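Local coordinates for protein halorhodopsin (Halobacterium salinarum, PDB 2JAF) that pumps chloride ions across the cell membrane, driven by light that its bound retinal absorbs, at residues R108-W112 with Y234-D238; A40-I44 with P70-I74; R161-Y165 with P211-A215. The protein carries 2 engineered substitutions. One frame throughout, in Å; residues are numbered along the deposited sequence.

Halorhodopsin is a good example of how a seven-helix membrane bundle surrounds one chromophore. Contact 2 joins helices 27-50 and 58-82, which are consecutive in the chain, and closes before contact 1 opens. Contact 1 ties helix 106-127 to helix 227-255, and contact 3, between helices 158-180 and 193-216, is nested within the long loop that contact 1 closes. The centre of contact 1 lies about 12 Å from that of contact 2 and about 14 Å from that of contact 3; the latter two, on opposite sides of the chain's centre, are about 27 Å apart. Y234 meets W214, linking contacts 1 and 3. Both line the retinal pocket, while contact 2 packs the first two helices next to contact 1.

Contact 1 (R108-W112 with Y234-D238); sequences RYLTW and YSVLD. With RET (retinal), chain G; PLM (palmitic acid), chain D.
Y234 lies against one face of the R108 guanidinium, with its CB over the centre of the group, 3.5 Å from NH1. The edge of the same group is polar: S235 OG, D238 OD2 and a water all lie near its plane. The W112 indole has R108 O and Y109 CA over one face and the retinal polyene over the other, where C14 comes 3.6 Å from W112 CD1. Its far edge points at the Y234 ring in an offset edge-to-face pair with planes at 65°, and W112 CH2 is 3.9 Å from Y234 CE1.

R108 reaches helix 227-255 because its chain runs extended from CG to NE (chi2 -175°). There NH2 donates to S235 OG at 3.2 Å, close to the guanidinium plane. NH1 makes a long salt bridge to D238 OD2, at 3.7 Å, and the water spans that gap: it accepts from R108 NH1 and from W112 NE1 (3.0 Å) and donates to D238 OD2 (2.7 Å).

Further partners steady these groups. R108 NE bonds to Q105, Y77 meets both R108 NH1 and D238 OD2, and Y210 holds D238 OD1. S235 OG also pairs with S32 O, and Y109 OH with E219.

D238 OD1 is only 3.5 Å from retinal C14, near the end of the polyene where this family forms its Schiff base. The D238 carboxylate would probably favour positive charge at that end of the chromophore, with R108 and the water partly balancing and orienting it.

Contact 2 (A40-I44 with P70-I74); sequences AGIAI and PLVSI
I44 lays its CG1 across the P70 ring, 3.6 Å from P70 CG, at the meeting of two antiparallel helices of the seven-helix rhodopsin bundle. The short segments run at 156° to each other, with axes 8.9 Å apart, and no hydrogen bond crosses between them. Small residues let the backbones draw near: A40 and P70 have CA atoms 5.1 Å apart, and the CB of A43 rests 4.1 Å from P70 CB. G41, bare of side chain, leaves its N within 3.7 Å of I74 CD1.

I44 directs CG1 at helix 58-82 by setting it anti to its own carbonyl carbon (chi1 -67°), and its CD1 wedges tightly against L71 CD2 at 3.5 Å. I44 and I74 point their ends at each other, although the modelled separation there is too short to be trusted. With an alanine here, the L71 methyl and the CG side of the P70 ring would probably lose the branch that packs on them, opening a gap between the helices.

Beyond this shell, P70 puts a kink in helix 58-82, since its N makes no bond to the preceding turn. L71 packs on F171 of a neighbouring subunit, and I74 on I167 of that same subunit, which places the pair at the trimer interface. On the side facing helix 227-255, A40 touches Y243, and S73 OG, 4.3 Å from A40 CB, is hydrogen-bonded to Y243 OH.

Contact 3 (R161-Y165 with P211-A215); sequences RWAFY and PIVWA. With BOG (octyl beta-D-glucopyranoside), chain F; RET (retinal), chain G.
Y165, W162 and W214 form an aromatic cluster between helices 158-180 and 193-216, where segments 161-165 and 211-215 run almost antiparallel, at 172°, beside the ring end of retinal. With the segment axes 12.6 Å apart, large side chains have to bridge the distance. The six-membered edge of W214 is directed at the face of W162 in an edge-to-face pair, planes at 86°, bringing W214 CZ3 4.0 Å from W162 CH2. Y165 meets W214 more obliquely and tightly, its CD2 3.3 Å from W214 CE3. One face of Y165 has W162 CZ3 over its centre; the opposite face looks onto retinal C4.

Y165 stretches across to the other helix, having CG anti to the backbone N (chi1 178°), and its OH donates to P211 O at 2.8 Å. The hydroxyl stands above the carbonyl plane, while A215 N, in the ordinary helical bond, reaches the same oxygen from the other face. Two donors therefore grip P211 O, at the kink where P211 N makes no bond to the turn before. This is the retinal pocket of the bacteriorhodopsin-like fold: P211 CB lies 3.6 Å from retinal C5, and a face of W214 covers C2.

The face of W162 opposite W214 is covered by the alkyl chain of an octyl glucoside, a detergent, and W162 NE1 donates to O2 of its sugar at 2.8 Å. R161 lies alongside W214, its NH2 4.0 Å from W214 CZ2; its guanidinium is held by backbone oxygens of T154, A152 and E219.

Contact 1 (R108-W112 with Y234-D238)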
loop_
_atom_site.group_PDB
_atom_site.type_symbol
_atom_site.label_atom_id
_atom_site.label_comp_id
_atom_site.label_asym_id
_atom_site.label_seq_id
_atom_site.Cartn_x
_atom_site.Cartn_y
_atom_site.Cartn_z
ATOM N N ARG A 108 -10.954 -0.324 12.247
ATOM C CA ARG A 108 -11.744 -1.135 11.322
ATOM C C ARG A 108 -11.507 -0.626 9.906
ATOM O O ARG A 108 -11.187 -1.393 8.997
ATOM C CB ARG A 108 -13.240 -1.038 11.634
ATOM C CG ARG A 108 -13.720 -1.787 12.863
ATOM C CD ARG A 108 -15.249 -1.696 12.960
ATOM N NE ARG A 108 -15.805 -2.316 14.157
ATOM C CZ ARG A 108 -16.070 -3.615 14.292
ATOM N NH1 ARG A 108 -15.827 -4.466 13.297
ATOM N NH2 ARG A 108 -16.601 -4.058 15.419
ATOM N N TYR A 109 -11.651 0.684 9.733
ATOM C CA TYR A 109 -11.495 1.310 8.430
ATOM C C TYR A 109 -10.100 1.077 7.869
ATOM O O TYR A 109 -9.935 0.794 6.678
ATOM C CB TYR A 109 -11.822 2.812 8.543
ATOM C CG TYR A 109 -13.007 3.087 9.458
ATOM C CD1 TYR A 109 -14.111 2.228 9.483
ATOM C CD2 TYR A 109 -13.014 4.184 10.321
ATOM C CE1 TYR A 109 -15.186 2.450 10.346
ATOM C CE2 TYR A 109 -14.084 4.414 11.189
ATOM C CZ TYR A 109 -15.166 3.543 11.197
ATOM O OH TYR A 109 -16.220 3.758 12.058
ATOM N N LEU A 110 -9.093 1.161 8.732
ATOM C CA LEU A 110 -7.716 0.950 8.308
ATOM C C LEU A 110 -7.426 -0.480 7.841
ATOM O O LEU A 110 -6.828 -0.693 6.783
ATOM C CB LEU A 110 -6.755 1.291 9.451
ATOM C CG LEU A 110 -5.279 1.071 9.107
ATOM C CD1 LEU A 110 -4.851 2.098 8.057
ATOM C CD2 LEU A 110 -4.421 1.194 10.361
ATOM N N THR A 111 -7.840 -1.471 8.626
ATOM C CA THR A 111 -7.574 -2.852 8.248
ATOM C C THR A 111 -8.386 -3.305 7.036
ATOM O O THR A 111 -7.973 -4.215 6.317
ATOM C CB THR A 111 -7.816 -3.816 9.425
ATOM O OG1 THR A 111 -9.211 -3.864 9.736
ATOM C CG2 THR A 111 -7.044 -3.345 10.651
ATOM N N TRP A 112 -9.533 -2.674 6.798
ATOM C CA TRP A 112 -10.346 -3.042 5.636
ATOM C C TRP A 112 -9.495 -2.835 4.380
ATOM O O TRP A 112 -9.694 -3.503 3.362
ATOM C CB TRP A 112 -11.606 -2.170 5.512
ATOM C CG TRP A 112 -12.670 -2.413 6.554
ATOM C CD1 TRP A 112 -12.809 -3.515 7.345
ATOM C CD2 TRP A 112 -13.758 -1.538 6.889
ATOM N NE1 TRP A 112 -13.913 -3.381 8.159
ATOM C CE2 TRP A 112 -14.512 -2.175 7.898
ATOM C CE3 TRP A 112 -14.165 -0.275 6.432
ATOM C CZ2 TRP A 112 -15.652 -1.592 8.465
ATOM C CZ3 TRP A 112 -15.301 0.307 6.997
ATOM C CH2 TRP A 112 -16.029 -0.354 8.005
ATOM N N TYR A 234 -21.218 -3.966 12.734
ATOM C CA TYR A 234 -20.044 -4.232 11.901
ATOM C C TYR A 234 -19.541 -5.665 12.130
ATOM O O TYR A 234 -19.161 -6.362 11.184
ATOM C CB TYR A 234 -18.908 -3.256 12.241
ATOM C CG TYR A 234 -19.089 -1.822 11.770
ATOM C CD1 TYR A 234 -19.345 -1.528 10.433
ATOM C CD2 TYR A 234 -18.908 -0.752 12.654
ATOM C CE1 TYR A 234 -19.409 -0.207 9.981
ATOM C CE2 TYR A 234 -18.968 0.572 12.212
ATOM C CZ TYR A 234 -19.216 0.837 10.880
ATOM O OH TYR A 234 -19.244 2.142 10.430
ATOM N N SER A 235 -19.527 -6.096 13.388
ATOM C CA SER A 235 -19.065 -7.437 13.726
ATOM C C SER A 235 -19.923 -8.501 13.066
ATOM O O SER A 235 -19.401 -9.486 12.553
ATOM C CB SER A 235 -19.052 -7.639 15.243
ATOM O OG SER A 235 -18.030 -6.847 15.831
ATOM N N VAL A 236 -21.238 -8.311 13.075
ATOM C CA VAL A 236 -22.121 -9.281 12.431
ATOM C C VAL A 236 -21.876 -9.278 10.921
ATOM O O VAL A 236 -21.877 -10.326 10.280
ATOM C CB VAL A 236 -23.606 -8.966 12.695
ATOM C CG1 VAL A 236 -24.493 -9.854 11.825
ATOM C CG2 VAL A 236 -23.924 -9.189 14.167
ATOM N N LEU A 237 -21.674 -8.097 10.346
ATOM C CA LEU A 237 -21.414 -8.025 8.910
ATOM C C LEU A 237 -20.127 -8.780 8.589
ATOM O O LEU A 237 -20.058 -9.518 7.601
ATOM C CB LEU A 237 -21.302 -6.567 8.453
ATOM C CG LEU A 237 -22.641 -5.829 8.359
ATOM C CD1 LEU A 237 -22.392 -4.363 8.061
ATOM C CD2 LEU A 237 -23.504 -6.465 7.239
ATOM N N ASP A 238 -19.108 -8.598 9.427
ATOM C CA ASP A 238 -17.828 -9.280 9.232
ATOM C C ASP A 238 -17.996 -10.801 9.254
ATOM O O ASP A 238 -17.349 -11.513 8.481
ATOM C CB ASP A 238 -16.831 -8.886 10.326
ATOM C CG ASP A 238 -16.090 -7.592 10.025
ATOM O OD1 ASP A 238 -16.323 -6.969 8.968
ATOM O OD2 ASP A 238 -15.253 -7.200 10.866
HETATM C C1 RET G . -17.547 3.151 4.563
HETATM C C2 RET G . -17.977 4.683 4.749
HETATM C C3 RET G . -17.904 5.579 3.489
HETATM C C4 RET G . -18.843 5.003 2.333
HETATM C C5 RET G . -18.641 3.467 2.016
HETATM C C6 RET G . -18.017 2.531 3.086
HETATM C C7 RET G . -17.753 1.105 2.691
HETATM C C8 RET G . -17.123 0.078 3.322
HETATM C C9 RET G . -17.165 -1.296 2.901
HETATM C C10 RET G . -16.520 -2.102 3.842
HETATM C C11 RET G . -16.413 -3.473 3.742
HETATM C C12 RET G . -15.798 -4.197 4.775
HETATM C C13 RET G . -15.570 -5.633 4.720
HETATM C C14 RET G . -14.879 -6.118 5.869
HETATM C C15 RET G . -14.345 -7.378 6.000
HETATM C C16 RET G . -15.981 3.180 4.708
HETATM C C17 RET G . -18.217 2.360 5.802
HETATM C C18 RET G . -19.110 3.015 0.642
HETATM C C19 RET G . -18.022 -1.782 1.601
HETATM C C20 RET G . -16.069 -6.513 3.558
HETATM C C1 PLM D . -3.963 -3.688 12.636
HETATM O O1 PLM D . -3.476 -3.536 13.769
HETATM O O2 PLM D . -4.707 -4.656 12.357
HETATM C C2 PLM D . -3.627 -2.644 11.586
HETATM C C3 PLM D . -3.138 -3.177 10.243
HETATM C C4 PLM D . -2.883 -1.985 9.334
HETATM C C5 PLM D . -2.392 -2.463 7.985
HETATM C C6 PLM D . -3.226 -1.944 6.839
HETATM C C7 PLM D . -2.434 -2.266 5.589
HETATM C C8 PLM D . -3.136 -1.806 4.333
HETATM C C9 PLM D . -2.297 -2.193 3.127
HETATM C CA PLM D . -2.945 -1.725 1.838
HETATM C CB PLM D . -2.491 -2.337 0.520
HETATM C CC PLM D . -2.702 -3.830 0.331
HETATM C CD PLM D . -2.235 -4.208 -1.062
HETATM C CE PLM D . -2.436 -5.701 -1.321
HETATM C CF PLM D . -1.747 -6.058 -2.631
HETATM C CG PLM D . -1.925 -7.535 -2.944
HETATM O O HOH W 1 -14.315 -4.628 10.812
#

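Contact 2 (A40-I44 with P70-I74)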
loop_
_atom_site.group_PDB
_atom_site.type_symbol
_atom_site.label_atom_id
_atom_site.label_comp_id
_atom_site.label_asym_id
_atom_site.label_seq_id
_atom_site.Cartn_x
_atom_site.Cartn_y
_atom_site.Cartn_z
ATOM N N ALA A 40 -12.978 -15.712 14.185
ATOM C CA ALA A 40 -11.935 -15.635 13.170
ATOM C C ALA A 40 -10.908 -16.737 13.460
ATOM O O ALA A 40 -10.339 -17.328 12.540
ATOM C CB ALA A 40 -11.272 -14.259 13.197
ATOM N N GLY A 41 -10.689 -17.013 14.743
ATOM C CA GLY A 41 -9.750 -18.056 15.126
ATOM C C GLY A 41 -10.258 -19.417 14.678
ATOM O O GLY A 41 -9.505 -20.237 14.160
ATOM N N ILE A 42 -11.548 -19.658 14.879
ATOM C CA ILE A 42 -12.155 -20.920 14.473
ATOM C C ILE A 42 -12.143 -21.064 12.949
ATOM O O ILE A 42 -11.893 -22.151 12.419
ATOM C CB ILE A 42 -13.605 -21.020 14.999
ATOM C CG1 ILE A 42 -13.586 -21.059 16.528
ATOM C CG2 ILE A 42 -14.297 -22.264 14.439
ATOM C CD1 ILE A 42 -14.957 -21.084 17.156
ATOM N N ALA A 43 -12.401 -19.968 12.239
ATOM C CA ALA A 43 -12.410 -20.005 10.778
ATOM C C ALA A 43 -11.048 -20.435 10.243
ATOM O O ALA A 43 -10.956 -21.299 9.366
ATOM C CB ALA A 43 -12.784 -18.630 10.216
ATOM N N ILE A 44 -9.990 -19.822 10.767
ATOM C CA ILE A 44 -8.634 -20.144 10.345
ATOM C C ILE A 44 -8.385 -21.641 10.482
ATOM O O ILE A 44 -7.922 -22.290 9.546
ATOM C CB ILE A 44 -7.591 -19.387 11.191
ATOM C CG1 ILE A 44 -7.694 -17.886 10.911
ATOM C CG2 ILE A 44 -6.186 -19.898 10.872
ATOM C CD1 ILE A 44 -6.824 -17.029 11.800
ATOM N N PRO A 70 -9.437 -14.285 7.367
ATOM C CA PRO A 70 -9.649 -14.261 8.816
ATOM C C PRO A 70 -8.381 -13.873 9.581
ATOM O O PRO A 70 -8.455 -13.409 10.718
ATOM C CB PRO A 70 -10.123 -15.681 9.121
ATOM C CG PRO A 70 -9.439 -16.501 8.065
ATOM C CD PRO A 70 -9.614 -15.649 6.833
ATOM N N LEU A 71 -7.220 -14.057 8.952
ATOM C CA LEU A 71 -5.952 -13.688 9.584
ATOM C C LEU A 71 -5.893 -12.167 9.745
ATOM O O LEU A 71 -5.535 -11.662 10.809
ATOM C CB LEU A 71 -4.771 -14.171 8.745
ATOM C CG LEU A 71 -4.409 -15.649 8.909
ATOM C CD1 LEU A 71 -3.368 -16.046 7.874
ATOM C CD2 LEU A 71 -3.885 -15.879 10.323
ATOM N N VAL A 72 -6.251 -11.445 8.686
ATOM C CA VAL A 72 -6.258 -9.980 8.739
ATOM C C VAL A 72 -7.348 -9.528 9.712
ATOM O O VAL A 72 -7.179 -8.554 10.458
ATOM C CB VAL A 72 -6.545 -9.367 7.344
ATOM C CG1 VAL A 72 -6.585 -7.826 7.438
ATOM C CG2 VAL A 72 -5.478 -9.816 6.354
ATOM N N SER A 73 -8.470 -10.242 9.709
ATOM C CA SER A 73 -9.581 -9.912 10.595
ATOM C C SER A 73 -9.175 -9.982 12.069
ATOM O O SER A 73 -9.463 -9.066 12.836
ATOM C CB SER A 73 -10.758 -10.861 10.343
ATOM O OG SER A 73 -11.877 -10.509 11.136
ATOM N N ILE A 74 -8.505 -11.062 12.471
ATOM C CA ILE A 74 -8.087 -11.188 13.866
ATOM C C ILE A 74 -7.184 -10.025 14.235
ATOM O O ILE A 74 -7.288 -9.468 15.330
ATOM C CB ILE A 74 -7.318 -12.499 14.137
ATOM C CG1 ILE A 74 -8.225 -13.697 13.881
ATOM C CG2 ILE A 74 -6.831 -12.517 15.584
ATOM C CD1 ILE A 74 -7.570 -15.032 14.169
#

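Contact 3 (R161-Y165 with P211-A215)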
loop_
_atom_site.group_PDB
_atom_site.type_symbol
_atom_site.label_atom_id
_atom_site.label_comp_id
_atom_site.label_asym_id
_atom_site.label_seq_id
_atom_site.Cartn_x
_atom_site.Cartn_y
_atom_site.Cartn_z
ATOM N N ARG A 161 -16.818 15.744 6.305
ATOM C CA ARG A 161 -17.000 14.358 6.734
ATOM C C ARG A 161 -17.885 13.655 5.700
ATOM O O ARG A 161 -17.569 12.559 5.237
ATOM C CB ARG A 161 -17.676 14.288 8.110
ATOM C CG ARG A 161 -16.815 14.766 9.272
ATOM C CD ARG A 161 -17.566 14.666 10.599
ATOM N NE ARG A 161 -17.888 13.288 10.992
ATOM C CZ ARG A 161 -17.035 12.452 11.581
ATOM N NH1 ARG A 161 -15.797 12.845 11.853
ATOM N NH2 ARG A 161 -17.419 11.222 11.909
ATOM N N TRP A 162 -18.987 14.297 5.330
ATOM C CA TRP A 162 -19.897 13.702 4.361
ATOM C C TRP A 162 -19.389 13.734 2.927
ATOM O O TRP A 162 -19.760 12.878 2.116
ATOM C CB TRP A 162 -21.280 14.351 4.465
ATOM C CG TRP A 162 -22.033 13.864 5.674
ATOM C CD1 TRP A 162 -22.222 14.533 6.848
ATOM C CD2 TRP A 162 -22.655 12.580 5.838
ATOM N NE1 TRP A 162 -22.919 13.743 7.735
ATOM C CE2 TRP A 162 -23.198 12.542 7.143
ATOM C CE3 TRP A 162 -22.801 11.457 5.010
ATOM C CZ2 TRP A 162 -23.881 11.421 7.646
ATOM C CZ3 TRP A 162 -23.481 10.338 5.508
ATOM C CH2 TRP A 162 -24.012 10.333 6.817
ATOM N N ALA A 163 -18.548 14.709 2.595
ATOM C CA ALA A 163 -18.001 14.757 1.246
ATOM C C ALA A 163 -17.089 13.537 1.061
ATOM O O ALA A 163 -17.062 12.924 -0.008
ATOM C CB ALA A 163 -17.217 16.058 1.030
ATOM N N PHE A 164 -16.344 13.172 2.106
ATOM C CA PHE A 164 -15.471 12.000 2.019
ATOM C C PHE A 164 -16.331 10.737 1.902
ATOM O O PHE A 164 -15.992 9.802 1.168
ATOM C CB PHE A 164 -14.568 11.888 3.254
ATOM C CG PHE A 164 -13.275 12.661 3.147
ATOM C CD1 PHE A 164 -12.383 12.417 2.103
ATOM C CD2 PHE A 164 -12.935 13.613 4.111
ATOM C CE1 PHE A 164 -11.163 13.109 2.020
ATOM C CE2 PHE A 164 -11.720 14.311 4.038
ATOM C CZ PHE A 164 -10.835 14.058 2.991
ATOM N N TYR A 165 -17.439 10.713 2.635
ATOM C CA TYR A 165 -18.349 9.570 2.600
ATOM C C TYR A 165 -18.842 9.397 1.168
ATOM O O TYR A 165 -18.894 8.283 0.655
ATOM C CB TYR A 165 -19.526 9.802 3.558
ATOM C CG TYR A 165 -20.575 8.701 3.583
ATOM C CD1 TYR A 165 -21.581 8.639 2.611
ATOM C CD2 TYR A 165 -20.579 7.743 4.596
ATOM C CE1 TYR A 165 -22.574 7.641 2.659
ATOM C CE2 TYR A 165 -21.560 6.742 4.650
ATOM C CZ TYR A 165 -22.550 6.700 3.680
ATOM O OH TYR A 165 -23.499 5.705 3.727
ATOM N N PRO A 211 -21.720 0.889 4.689
ATOM C CA PRO A 211 -21.994 2.332 4.672
ATOM C C PRO A 211 -23.316 2.686 5.360
ATOM O O PRO A 211 -23.508 3.818 5.804
ATOM C CB PRO A 211 -21.981 2.679 3.180
ATOM C CG PRO A 211 -22.312 1.362 2.492
ATOM C CD PRO A 211 -21.519 0.375 3.322
ATOM N N ILE A 212 -24.226 1.719 5.461
ATOM C CA ILE A 212 -25.500 1.970 6.130
ATOM C C ILE A 212 -25.234 2.096 7.626
ATOM O O ILE A 212 -25.753 2.996 8.284
ATOM C CB ILE A 212 -26.505 0.823 5.873
ATOM C CG1 ILE A 212 -26.914 0.839 4.399
ATOM C CG2 ILE A 212 -27.729 0.971 6.774
ATOM C CD1 ILE A 212 -27.880 -0.266 4.005
ATOM N N VAL A 213 -24.420 1.190 8.161
ATOM C CA VAL A 213 -24.090 1.225 9.579
ATOM C C VAL A 213 -23.376 2.538 9.897
ATOM O O VAL A 213 -23.677 3.182 10.903
ATOM C CB VAL A 213 -23.163 0.046 9.979
ATOM C CG1 VAL A 213 -22.645 0.250 11.398
ATOM C CG2 VAL A 213 -23.930 -1.275 9.908
ATOM N N TRP A 214 -22.437 2.932 9.042
ATOM C CA TRP A 214 -21.689 4.173 9.271
ATOM C C TRP A 214 -22.635 5.369 9.328
ATOM O O TRP A 214 -22.551 6.205 10.236
ATOM C CB TRP A 214 -20.668 4.411 8.156
ATOM C CG TRP A 214 -19.591 5.414 8.526
ATOM C CD1 TRP A 214 -18.384 5.139 9.092
ATOM C CD2 TRP A 214 -19.647 6.844 8.378
ATOM N NE1 TRP A 214 -17.678 6.304 9.304
ATOM C CE2 TRP A 214 -18.432 7.364 8.875
ATOM C CE3 TRP A 214 -20.606 7.734 7.874
ATOM C CZ2 TRP A 214 -18.147 8.739 8.883
ATOM C CZ3 TRP A 214 -20.320 9.109 7.883
ATOM C CH2 TRP A 214 -19.102 9.590 8.384
ATOM N N ALA A 215 -23.537 5.441 8.352
ATOM C CA ALA A 215 -24.503 6.531 8.265
ATOM C C ALA A 215 -25.529 6.549 9.394
ATOM O O ALA A 215 -25.896 7.616 9.882
ATOM C CB ALA A 215 -25.222 6.481 6.919
HETATM C C1 BOG F . -26.287 15.289 9.182
HETATM O O1 BOG F . -25.470 15.638 8.062
HETATM C C2 BOG F . -25.392 14.917 10.411
HETATM O O2 BOG F . -24.528 13.827 10.072
HETATM C C3 BOG F . -26.308 14.552 11.622
HETATM O O3 BOG F . -25.519 14.204 12.756
HETATM C C4 BOG F . -27.210 15.768 11.946
HETATM O O4 BOG F . -28.066 15.482 13.057
HETATM C C5 BOG F . -28.072 16.139 10.693
HETATM O O5 BOG F . -27.186 16.418 9.556
HETATM C C6 BOG F . -28.960 17.363 10.984
HETATM O O6 BOG F . -28.213 18.584 10.986
HETATM C "C1'" BOG F . -26.240 15.980 6.909
HETATM C "C2'" BOG F . -25.401 15.809 5.669
HETATM C "C3'" BOG F . -25.839 14.556 4.960
HETATM C "C4'" BOG F . -25.052 14.302 3.691
HETATM C "C5'" BOG F . -25.526 13.025 3.011
HETATM C "C6'" BOG F . -24.528 12.574 1.958
HETATM C "C7'" BOG F . -24.967 11.313 1.269
HETATM C "C8'" BOG F . -23.944 10.906 0.234
HETATM C C1 RET G . -17.547 3.151 4.563
HETATM C C2 RET G . -17.977 4.683 4.749
HETATM C C3 RET G . -17.904 5.579 3.489
HETATM C C4 RET G . -18.843 5.003 2.333
HETATM C C5 RET G . -18.641 3.467 2.016
HETATM C C6 RET G . -18.017 2.531 3.086
HETATM C C7 RET G . -17.753 1.105 2.691
HETATM C C8 RET G . -17.123 0.078 3.322
HETATM C C9 RET G . -17.165 -1.296 2.901
HETATM C C10 RET G . -16.520 -2.102 3.842
HETATM C C11 RET G . -16.413 -3.473 3.742
HETATM C C12 RET G . -15.798 -4.197 4.775
HETATM C C13 RET G . -15.570 -5.633 4.720
HETATM C C14 RET G . -14.879 -6.118 5.869
HETATM C C15 RET G . -14.345 -7.378 6.000
HETATM C C16 RET G . -15.981 3.180 4.708
HETATM C C17 RET G . -18.217 2.360 5.802
HETATM C C18 RET G . -19.110 3.015 0.642
HETATM C C19 RET G . -18.022 -1.782 1.601
HETATM C C20 RET G . -16.069 -6.513 3.558
#